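Local coordinates for Card1 endonuclease domain-containing protein (Vibrio cholerae, PDB 1XMX) that is of unknown function but carries a Card1-like endonuclease domain of the PDDEXK clan and may bind nucleic acid, at residues 80-83 with 84-87; 208-211 with 212-215; 267-270 with 271-274. All coordinates share one frame; numbering follows the deposited sequence.

Followed from the N terminus, the three contacts come in series: each closes before the next opens, so none nests in or crosses another. Each is local, made within eight consecutive residues, so none closes a long loop. Contact 1 ends helix 68-85 and hands the chain to strand 88-92, a member of the first seven-stranded sheet. Contact 2 starts the short helix 210-213 just after strand 205-207 of the small antiparallel sheet and leads into helix 216-227. Contact 3 carries the chain from helix 243-266 into strand 272-276 within the Card1-like endonuclease range. Contacts 1 and 2 lie on opposite sides of the chain's centre, their centres about 80 Å apart; contact 3 lies nearer that centre.

Contact 1: 80-83 with 84-87; sequences ETLK and ARGE
Leu82 and Glu87 meet where helix 68-85 stops, and the tight part of the contact is a Schellman motif built on the backbone. Glu87 N donates to Leu82 O at 3.1 Å, while Gly86 N donates to Lys83 O at 3.0 Å, coming in from above the carbonyl plane. Gly86 makes the reversal with a positive phi of 80°, at which any CB would collide with the carbonyl oxygen of Arg85; hence glycine. Just before it, Ala84 N still makes an ordinary helical bond to Glu80 O at 2.9 Å, while that of Arg85 N to Thr81 O is already weak.

On the apolar side Leu82 CD2 lies 3.6 Å from Glu87 CG, a methyl against the aliphatic part of the acid. Leu82 is buried, and Trp113 packs on it too, which suits a branched hydrocarbon.

The exposed side is looser. With CG beside its backbone N (chi1 -67°), Arg85 runs alongside Thr81 and bends at chi3, which sets NH2 3.5 Å from Thr81 CG2 and NH1 near Leu82 CD2. Thr81 OG1 turns instead to Glu77 O. Glu87 OE2 lies in the guanidinium plane at its edge, but 3.8 Å from Arg85 NH1, a long salt bridge. The termination therefore probably rests mainly on the backbone bonds and the Leu82 packing, with the surface charges adding perhaps a modest, solvent-weakened attraction.

Contact 2: 208-211 with 212-215; sequences LSDK and QQGY
A capping box opens the short, weakly bonded helix 210-213, pairing Ser209 at the N-cap with Gln212 three residues on. The two residues exchange bonds: Gln212 N donates to Ser209 OG at 3.1 Å, and Ser209 N donates to Gln212 OE1 at 2.9 Å, nearly straight (165°), in the plane of the amide and on a lone pair. Serine suits the cap because its short side chain, with OG set between backbone N and carbonyl carbon (chi1 58°), can reach an amide of the first turn. Gln212 CG stands beside its own backbone N and the chain then extends, reaching the Ser209 N-H, which precedes the helix. Ser209 O in turn accepts from Gln213 N at 3.1 Å.

At the other end Gly214 N donates to Lys211 O at 2.9 Å. That same oxygen sits over one face of the Tyr215 ring, 3.5 Å above the ring plane, nearer its edge than its centre. Lys211 crosses the tyrosine obliquely, with CG 3.6 Å from Tyr215 OH, so the lysine's aliphatic part does the touching.

Leu208, just ahead of the cap, sets its CB 3.9 Å from Gln212 CB and is buried. It packs on Leu194 of helix 181-201, on Tyr233 of strand 231-234 and on Leu218 and Leu222 of helix 216-227, while Gln212 rests on Thr190 and Tyr193; Tyr215 occupies the N-cap of helix 216-227.

Contact 3: 267-270 with 271-274; sequences DDMP and TIQD
The backbone from Met269 to Ile272 folds into a type I beta turn, closed by Ile272 N donating to Met269 O at 3.1 Å in a bond nearly straight at the hydrogen (171°), though it comes from above the carbonyl plane. The turn carries the chain from the end of helix 243-266 into strand 272-276, within the Card1-like endonuclease range (PDDEXK clan). Pro270 and Thr271 are its two central residues. Proline fits the first of these because its ring already holds phi near the required value (-59°), and no N-H is needed there, since Ile272 makes the closing bond.

Thr271 is buried. Its side chain touches Asp140 and Val300, and its backbone bonds to that of Asn301, so the turn is fastened to strand 288-300 and the residues after it before strand 272-276 begins. The approach of Met269 CE to Thr271 OG1 is too close to be trusted in detail. Just into the strand, Gln273 and Asp274 stand together opposite the single residue Val299, a classic bulge, and the amide of Gln273 is held by Asn302 N and Ile142 O.

The apolar part of the contact joins the first and last residues of the turn. Met269 and Ile272 both touch Phe379 of helix 371-380, a place suited to a flexible thioether and a branched aliphatic chain. In Ile272, CG1 stands beside the backbone N (chi1 -56°), the same N that bonds to Met269 O; this carries CG1 back over the turn and leaves Ile272 CD1 3.9 Å from Met269 CB.

Contact 1: 80-83 with 84-87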
ATOM      1  N   GLU A  80      37.472   2.183  -9.247  1.00 26.29           N
ATOM      2  CA  GLU A  80      38.613   2.217 -10.147  1.00 28.85           C
ATOM      3  C   GLU A  80      38.326   1.230 -11.312  1.00 27.78           C
ATOM      4  O   GLU A  80      38.571   1.525 -12.455  1.00 27.85           O
ATOM      5  CB  GLU A  80      39.910   1.919  -9.364  1.00 31.72           C
ATOM      6  CG  GLU A  80      41.213   2.369  -9.996  1.00 36.32           C
ATOM      7  CD  GLU A  80      41.546   3.913  -9.929  1.00 39.24           C
ATOM      8  OE1 GLU A  80      40.941   4.734 -10.674  1.00 39.07           O
ATOM      9  OE2 GLU A  80      42.494   4.293  -9.187  1.00 40.51           O
ATOM     10  N   THR A  81      37.749   0.080 -11.006  1.00 28.01           N
ATOM     11  CA  THR A  81      37.295  -0.844 -12.027  1.00 26.66           C
ATOM     12  C   THR A  81      36.207  -0.192 -12.914  1.00 25.74           C
ATOM     13  O   THR A  81      36.160  -0.418 -14.116  1.00 25.52           O
ATOM     14  CB  THR A  81      36.683  -2.135 -11.381  1.00 28.97           C
ATOM     15  OG1 THR A  81      37.594  -2.714 -10.438  1.00 29.95           O
ATOM     16  CG2 THR A  81      36.359  -3.165 -12.442  1.00 28.66           C
ATOM     17  N   LEU A  82      35.320   0.605 -12.324  1.00 22.42           N
ATOM     18  CA  LEU A  82      34.260   1.206 -13.108  1.00 22.44           C
ATOM     19  C   LEU A  82      34.871   2.282 -13.978  1.00 22.36           C
ATOM     20  O   LEU A  82      34.547   2.389 -15.137  1.00 22.38           O
ATOM     21  CB  LEU A  82      33.199   1.852 -12.214  1.00 20.31           C
ATOM     22  CG  LEU A  82      32.388   0.870 -11.377  1.00 20.83           C
ATOM     23  CD1 LEU A  82      31.387   1.641 -10.496  1.00 18.14           C
ATOM     24  CD2 LEU A  82      31.732  -0.218 -12.309  1.00 20.62           C
ATOM     25  N   LYS A  83      35.744   3.094 -13.396  1.00 22.84           N
ATOM     26  CA  LYS A  83      36.417   4.119 -14.145  1.00 25.74           C
ATOM     27  C   LYS A  83      37.197   3.516 -15.325  1.00 26.33           C
ATOM     28  O   LYS A  83      37.164   4.078 -16.430  1.00 24.95           O
ATOM     29  CB  LYS A  83      37.361   4.929 -13.257  1.00 27.99           C
ATOM     30  CG  LYS A  83      38.067   6.028 -14.013  1.00 31.18           C
ATOM     31  CD  LYS A  83      37.039   7.092 -14.453  1.00 34.60           C
ATOM     32  CE  LYS A  83      37.717   8.232 -15.256  1.00 37.36           C
ATOM     33  NZ  LYS A  83      38.918   8.743 -14.486  1.00 38.81           N
ATOM     34  N   ALA A  84      37.864   2.373 -15.104  1.00 24.50           N
ATOM     35  CA  ALA A  84      38.728   1.789 -16.168  1.00 25.14           C
ATOM     36  C   ALA A  84      37.896   1.351 -17.360  1.00 24.35           C
ATOM     37  O   ALA A  84      38.357   1.368 -18.478  1.00 20.56           O
ATOM     38  CB  ALA A  84      39.592   0.616 -15.630  1.00 25.10           C
ATOM     39  N   ARG A  85      36.640   0.999 -17.113  1.00 25.08           N
ATOM     40  CA  ARG A  85      35.737   0.610 -18.195  1.00 25.95           C
ATOM     41  C   ARG A  85      35.035   1.764 -18.908  1.00 25.55           C
ATOM     42  O   ARG A  85      34.418   1.554 -19.922  1.00 26.48           O
ATOM     43  CB  ARG A  85      34.648  -0.267 -17.638  1.00 29.11           C
ATOM     44  CG  ARG A  85      35.123  -1.592 -17.155  1.00 32.59           C
ATOM     45  CD  ARG A  85      33.878  -2.471 -16.998  1.00 34.53           C
ATOM     46  NE  ARG A  85      34.012  -3.405 -15.898  1.00 36.98           N
ATOM     47  CZ  ARG A  85      33.159  -3.522 -14.888  1.00 39.15           C
ATOM     48  NH1 ARG A  85      32.052  -2.772 -14.818  1.00 38.24           N
ATOM     49  NH2 ARG A  85      33.421  -4.427 -13.944  1.00 40.29           N
ATOM     50  N   GLY A  86      35.097   2.972 -18.377  1.00 25.69           N
ATOM     51  CA  GLY A  86      34.348   4.084 -18.949  1.00 26.19           C
ATOM     52  C   GLY A  86      32.888   4.026 -18.506  1.00 27.17           C
ATOM     53  O   GLY A  86      32.010   4.553 -19.182  1.00 27.16           O
ATOM     54  N   GLU A  87      32.612   3.361 -17.390  1.00 26.00           N
ATOM     55  CA  GLU A  87      31.244   3.325 -16.879  1.00 27.49           C
ATOM     56  C   GLU A  87      30.764   4.760 -16.563  1.00 26.87           C
ATOM     57  O   GLU A  87      31.467   5.556 -15.952  1.00 25.19           O
ATOM     58  CB  GLU A  87      31.144   2.480 -15.596  1.00 29.92           C
ATOM     59  CG  GLU A  87      31.275   0.943 -15.733  1.00 31.49           C
ATOM     60  CD  GLU A  87      30.356   0.376 -16.789  1.00 33.86           C
ATOM     61  OE1 GLU A  87      29.176   0.804 -16.842  1.00 33.94           O
ATOM     62  OE2 GLU A  87      30.824  -0.465 -17.598  1.00 34.87           O
TER

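Contact 2: 208-211 with 212-215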
ATOM      1  N   LEU A 208     -36.154 -15.156   7.991  1.00 23.14           N
ATOM      2  CA  LEU A 208     -36.104 -14.222   9.109  1.00 22.43           C
ATOM      3  C   LEU A 208     -37.139 -14.612  10.156  1.00 24.00           C
ATOM      4  O   LEU A 208     -38.283 -15.058   9.805  1.00 22.63           O
ATOM      5  CB  LEU A 208     -36.393 -12.801   8.597  1.00 21.91           C
ATOM      6  CG  LEU A 208     -35.245 -12.025   7.909  1.00 21.57           C
ATOM      7  CD1 LEU A 208     -34.661 -12.679   6.652  1.00 20.74           C
ATOM      8  CD2 LEU A 208     -35.678 -10.631   7.613  1.00 20.57           C
ATOM      9  N   SER A 209     -36.782 -14.418  11.429  1.00 23.75           N
ATOM     10  CA  SER A 209     -37.756 -14.624  12.512  1.00 25.02           C
ATOM     11  C   SER A 209     -38.838 -13.591  12.363  1.00 24.91           C
ATOM     12  O   SER A 209     -38.665 -12.636  11.609  1.00 25.39           O
ATOM     13  CB  SER A 209     -37.090 -14.429  13.866  1.00 24.84           C
ATOM     14  OG  SER A 209     -36.518 -13.122  13.946  1.00 25.19           O
ATOM     15  N   ASP A 210     -39.939 -13.719  13.086  1.00 25.03           N
ATOM     16  CA  ASP A 210     -40.970 -12.695  12.958  1.00 28.72           C
ATOM     17  C   ASP A 210     -40.509 -11.359  13.541  1.00 28.59           C
ATOM     18  O   ASP A 210     -40.933 -10.286  13.085  1.00 28.42           O
ATOM     19  CB  ASP A 210     -42.283 -13.122  13.604  1.00 32.60           C
ATOM     20  CG  ASP A 210     -42.832 -14.373  12.989  1.00 36.23           C
ATOM     21  OD1 ASP A 210     -43.148 -14.358  11.773  1.00 37.89           O
ATOM     22  OD2 ASP A 210     -42.928 -15.386  13.718  1.00 39.38           O
ATOM     23  N   LYS A 211     -39.694 -11.424  14.590  1.00 27.25           N
ATOM     24  CA  LYS A 211     -39.124 -10.219  15.118  1.00 27.48           C
ATOM     25  C   LYS A 211     -38.265  -9.501  14.031  1.00 27.17           C
ATOM     26  O   LYS A 211     -38.493  -8.312  13.740  1.00 25.32           O
ATOM     27  CB  LYS A 211     -38.326 -10.533  16.370  1.00 30.97           C
ATOM     28  CG  LYS A 211     -37.924  -9.287  17.132  1.00 34.41           C
ATOM     29  CD  LYS A 211     -37.341  -9.583  18.498  1.00 35.21           C
ATOM     30  CE  LYS A 211     -38.203 -10.561  19.324  1.00 36.37           C
ATOM     31  NZ  LYS A 211     -37.673 -10.765  20.740  1.00 36.72           N
ATOM     32  N   GLN A 212     -37.321 -10.225  13.404  1.00 24.27           N
ATOM     33  CA  GLN A 212     -36.504  -9.644  12.334  1.00 23.79           C
ATOM     34  C   GLN A 212     -37.324  -9.022  11.206  1.00 23.27           C
ATOM     35  O   GLN A 212     -36.916  -7.995  10.605  1.00 22.39           O
ATOM     36  CB  GLN A 212     -35.516 -10.671  11.763  1.00 23.71           C
ATOM     37  CG  GLN A 212     -34.348 -10.958  12.708  1.00 23.61           C
ATOM     38  CD  GLN A 212     -33.614 -12.233  12.352  1.00 23.70           C
ATOM     39  OE1 GLN A 212     -34.190 -13.182  11.828  1.00 24.15           O
ATOM     40  NE2 GLN A 212     -32.334 -12.250  12.606  1.00 25.17           N
ATOM     41  N   GLN A 213     -38.463  -9.644  10.897  1.00 21.36           N
ATOM     42  CA  GLN A 213     -39.350  -9.146   9.839  1.00 22.58           C
ATOM     43  C   GLN A 213     -40.013  -7.812  10.189  1.00 21.73           C
ATOM     44  O   GLN A 213     -40.434  -7.076   9.286  1.00 21.27           O
ATOM     45  CB  GLN A 213     -40.438 -10.182   9.506  1.00 21.89           C
ATOM     46  CG  GLN A 213     -39.841 -11.463   8.936  1.00 22.59           C
ATOM     47  CD  GLN A 213     -40.887 -12.505   8.606  1.00 23.42           C
ATOM     48  OE1 GLN A 213     -40.754 -13.668   8.991  1.00 22.90           O
ATOM     49  NE2 GLN A 213     -41.929 -12.099   7.906  1.00 23.17           N
ATOM     50  N   GLY A 214     -40.101  -7.485  11.479  1.00 19.29           N
ATOM     51  CA  GLY A 214     -40.669  -6.204  11.880  1.00 19.59           C
ATOM     52  C   GLY A 214     -39.628  -5.085  12.073  1.00 22.80           C
ATOM     53  O   GLY A 214     -39.988  -3.962  12.391  1.00 22.18           O
ATOM     54  N   TYR A 215     -38.341  -5.373  11.905  1.00 24.68           N
ATOM     55  CA  TYR A 215     -37.312  -4.343  12.127  1.00 27.64           C
ATOM     56  C   TYR A 215     -37.370  -3.325  10.980  1.00 27.95           C
ATOM     57  O   TYR A 215     -37.191  -3.672   9.811  1.00 25.50           O
ATOM     58  CB  TYR A 215     -35.859  -4.897  12.218  1.00 27.88           C
ATOM     59  CG  TYR A 215     -35.535  -5.774  13.425  1.00 30.22           C
ATOM     60  CD1 TYR A 215     -36.288  -5.717  14.615  1.00 30.23           C
ATOM     61  CD2 TYR A 215     -34.459  -6.650  13.383  1.00 30.35           C
ATOM     62  CE1 TYR A 215     -35.983  -6.534  15.705  1.00 30.19           C
ATOM     63  CE2 TYR A 215     -34.142  -7.470  14.481  1.00 29.81           C
ATOM     64  CZ  TYR A 215     -34.892  -7.415  15.631  1.00 30.07           C
ATOM     65  OH  TYR A 215     -34.537  -8.257  16.704  1.00 29.67           O
TER

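Contact 3: 267-270 with 271-274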
ATOM      1  N   ASP A 267      -8.853   8.544 -11.543  1.00 25.82           N
ATOM      2  CA  ASP A 267      -9.130   9.138 -12.861  1.00 27.21           C
ATOM      3  C   ASP A 267      -8.586  10.571 -12.938  1.00 26.27           C
ATOM      4  O   ASP A 267      -8.203  11.010 -13.991  1.00 23.82           O
ATOM      5  CB  ASP A 267     -10.643   9.152 -13.145  1.00 31.10           C
ATOM      6  CG  ASP A 267     -11.230   7.741 -13.329  1.00 33.96           C
ATOM      7  OD1 ASP A 267     -10.477   6.822 -13.712  1.00 35.38           O
ATOM      8  OD2 ASP A 267     -12.446   7.547 -13.108  1.00 36.22           O
ATOM      9  N   ASP A 268      -8.547  11.311 -11.835  1.00 25.65           N
ATOM     10  CA  ASP A 268      -8.030  12.666 -11.901  1.00 26.10           C
ATOM     11  C   ASP A 268      -6.750  12.930 -11.119  1.00 25.38           C
ATOM     12  O   ASP A 268      -6.315  14.081 -11.096  1.00 23.90           O
ATOM     13  CB  ASP A 268      -9.059  13.656 -11.404  1.00 30.36           C
ATOM     14  CG  ASP A 268     -10.276  13.716 -12.288  1.00 33.74           C
ATOM     15  OD1 ASP A 268     -10.128  13.754 -13.540  1.00 35.59           O
ATOM     16  OD2 ASP A 268     -11.398  13.693 -11.724  1.00 37.55           O
ATOM     17  N   MET A 269      -6.189  11.900 -10.467  1.00 22.66           N
ATOM     18  CA  MET A 269      -5.019  12.021  -9.591  1.00 24.06           C
ATOM     19  C   MET A 269      -4.046  10.978 -10.057  1.00 23.33           C
ATOM     20  O   MET A 269      -4.043   9.885  -9.494  1.00 23.49           O
ATOM     21  CB  MET A 269      -5.340  11.614  -8.118  1.00 25.16           C
ATOM     22  CG  MET A 269      -5.691  12.751  -7.109  1.00 27.14           C
ATOM     23  SD  MET A 269      -5.413  12.469  -5.333  1.00 23.16           S
ATOM     24  CE  MET A 269      -3.746  12.218  -5.452  1.00 17.96           C
ATOM     25  N   PRO A 270      -3.248  11.266 -11.096  1.00 23.87           N
ATOM     26  CA  PRO A 270      -2.245  10.260 -11.560  1.00 23.37           C
ATOM     27  C   PRO A 270      -1.206   9.812 -10.530  1.00 20.09           C
ATOM     28  O   PRO A 270      -0.559   8.810 -10.770  1.00 20.60           O
ATOM     29  CB  PRO A 270      -1.538  10.934 -12.766  1.00 23.31           C
ATOM     30  CG  PRO A 270      -1.814  12.422 -12.613  1.00 23.82           C
ATOM     31  CD  PRO A 270      -3.216  12.497 -11.900  1.00 24.44           C
ATOM     32  N   THR A 271      -1.044  10.505  -9.401  1.00 19.81           N
ATOM     33  CA  THR A 271      -0.117  10.010  -8.349  1.00 17.83           C
ATOM     34  C   THR A 271      -0.600   8.681  -7.747  1.00 19.17           C
ATOM     35  O   THR A 271       0.145   8.015  -7.112  1.00 17.34           O
ATOM     36  CB  THR A 271       0.104  11.046  -7.199  1.00 20.26           C
ATOM     37  OG1 THR A 271      -1.174  11.471  -6.675  1.00 19.65           O
ATOM     38  CG2 THR A 271       0.870  12.283  -7.692  1.00 18.53           C
ATOM     39  N   ILE A 272      -1.866   8.302  -7.938  1.00 18.15           N
ATOM     40  CA  ILE A 272      -2.328   7.011  -7.423  1.00 17.99           C
ATOM     41  C   ILE A 272      -2.003   6.045  -8.530  1.00 18.32           C
ATOM     42  O   ILE A 272      -2.673   6.005  -9.548  1.00 21.68           O
ATOM     43  CB  ILE A 272      -3.852   7.012  -7.144  1.00 17.28           C
ATOM     44  CG1 ILE A 272      -4.218   8.153  -6.180  1.00 17.69           C
ATOM     45  CG2 ILE A 272      -4.304   5.645  -6.602  1.00 18.79           C
ATOM     46  CD1 ILE A 272      -5.675   8.356  -5.994  1.00 18.98           C
ATOM     47  N   GLN A 273      -0.973   5.257  -8.345  1.00 18.32           N
ATOM     48  CA  GLN A 273      -0.350   4.607  -9.459  1.00 17.87           C
ATOM     49  C   GLN A 273      -0.752   3.122  -9.454  1.00 20.48           C
ATOM     50  O   GLN A 273      -0.548   2.428 -10.429  1.00 22.80           O
ATOM     51  CB  GLN A 273       1.153   4.849  -9.325  1.00 14.90           C
ATOM     52  CG  GLN A 273       1.788   4.046  -8.177  1.00 18.15           C
ATOM     53  CD  GLN A 273       2.994   4.723  -7.637  1.00 15.46           C
ATOM     54  OE1 GLN A 273       2.886   5.789  -7.051  1.00 18.28           O
ATOM     55  NE2 GLN A 273       4.150   4.141  -7.859  1.00 13.59           N
ATOM     56  N   ASP A 274      -1.348   2.654  -8.356  1.00 21.20           N
ATOM     57  CA  ASP A 274      -1.785   1.260  -8.215  1.00 23.07           C
ATOM     58  C   ASP A 274      -2.876   1.102  -7.121  1.00 22.58           C
ATOM     59  O   ASP A 274      -2.895   1.841  -6.167  1.00 24.57           O
ATOM     60  CB  ASP A 274      -0.613   0.293  -7.953  1.00 23.58           C
ATOM     61  CG  ASP A 274      -0.986  -1.166  -8.295  1.00 26.15           C
ATOM     62  OD1 ASP A 274      -1.982  -1.370  -9.022  1.00 29.88           O
ATOM     63  OD2 ASP A 274      -0.321  -2.116  -7.874  1.00 26.44           O
TER